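Side-chain contact in flagellar regulatory protein C (Vibrio cholerae, PDB 4QHS), which probably hydrolyses ATP through its heptameric AAA+ domain to activate sigma-54-dependent transcription of flagellar genes: residues A[216-219]-A[220-223]. Numbering follows the deposited sequence.
Sequences SIAP and NAIT
Ile217, just before the N-cap residue Ala218, reaches forward from the loop to form a hydrophobic staple with Ile222 of helix 219-226, and also touches Ala221. Its CB leaves the backbone without heading for the helix. CG1 lies anti to the backbone N (chi1 152°), and this turn carries the longer branch to the methyl of Ala221, with CG1 3.6 Å from Ala221 CB. One bond further out, CD1 meets the end of Ile222, 3.4 Å from Ile222 CD1 and almost as near to Ile222 CG1, a tightness that is doubtful because both chi2 torsions are far from staggered. The two isoleucine side chains cross at about a right angle, meeting through the end of Ile217 and the CG1-CD1 branch of Ile222.

Nearby, the backbone makes the first hydrogen bonds of the helix. Ala218 O receives two weak ones, from Ala221 N at 3.2 Å and from Ile222 N at 3.3 Å. The carbonyl of Pro219 is held more firmly: Thr223 N donates to Pro219 O at 3.0 Å, with an N-H...O angle of 154°. Thr223 OG1 also comes within 3.2 Å of Pro219 O. The nitrogen of Pro219, which has no hydrogen to give, suits the first position of a helix.

The contact lies at the surface of the AAA+ lid domain, where poorly ordered Ser216 has its OG hydrogen-bonded to Asn250 and Val214 O. An alanine N-cap offers no side-chain acceptor, so loop and helix are joined by the packing of Ile217 together with the two weak bonds to the Ala218 carbonyl.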
# COMPACT_ATOMS: atom_id res chain seq x y z
N SER A 216 -53.44 21.95 -26.06
CA SER A 216 -54.75 21.33 -26.26
C SER A 216 -54.73 19.86 -25.82
O SER A 216 -55.57 19.05 -26.25
CB SER A 216 -55.21 21.47 -27.71
OG SER A 216 -54.21 21.03 -28.63
N ILE A 217 -53.69 19.52 -25.07
CA ILE A 217 -53.43 18.17 -24.65
C ILE A 217 -54.62 17.58 -23.94
O ILE A 217 -55.01 18.00 -22.89
CB ILE A 217 -52.19 18.15 -23.79
CG1 ILE A 217 -52.24 17.03 -22.80
CG2 ILE A 217 -52.10 19.39 -22.99
CD1 ILE A 217 -51.98 17.50 -21.45
N ALA A 218 -55.21 16.58 -24.56
CA ALA A 218 -56.34 15.89 -24.02
C ALA A 218 -56.32 15.93 -22.52
O ALA A 218 -55.28 15.94 -21.91
CB ALA A 218 -56.35 14.46 -24.50
N PRO A 219 -57.50 15.96 -21.93
CA PRO A 219 -57.68 15.98 -20.50
C PRO A 219 -57.43 14.62 -19.95
O PRO A 219 -57.13 14.48 -18.79
CB PRO A 219 -59.16 16.27 -20.36
CG PRO A 219 -59.54 16.86 -21.61
CD PRO A 219 -58.77 16.16 -22.62
N ASN A 220 -57.56 13.62 -20.78
CA ASN A 220 -57.29 12.27 -20.37
C ASN A 220 -55.81 12.09 -20.18
O ASN A 220 -55.40 11.21 -19.46
CB ASN A 220 -57.80 11.31 -21.43
CG ASN A 220 -59.18 10.79 -21.11
OD1 ASN A 220 -59.84 11.30 -20.23
ND2 ASN A 220 -59.61 9.79 -21.84
N ALA A 221 -55.03 12.92 -20.85
CA ALA A 221 -53.60 12.93 -20.72
C ALA A 221 -53.22 13.65 -19.45
O ALA A 221 -52.33 13.26 -18.75
CB ALA A 221 -52.98 13.61 -21.89
N ILE A 222 -53.94 14.70 -19.15
CA ILE A 222 -53.69 15.43 -17.94
C ILE A 222 -53.89 14.53 -16.75
O ILE A 222 -53.11 14.50 -15.84
CB ILE A 222 -54.65 16.58 -17.83
CG1 ILE A 222 -54.44 17.54 -18.97
CG2 ILE A 222 -54.44 17.28 -16.55
CD1 ILE A 222 -53.55 18.62 -18.63
N THR A 223 -54.96 13.79 -16.79
CA THR A 223 -55.31 12.96 -15.68
C THR A 223 -54.22 11.92 -15.53
O THR A 223 -53.81 11.58 -14.44
CB THR A 223 -56.68 12.32 -15.94
OG1 THR A 223 -57.68 13.32 -15.88
CG2 THR A 223 -56.99 11.27 -14.93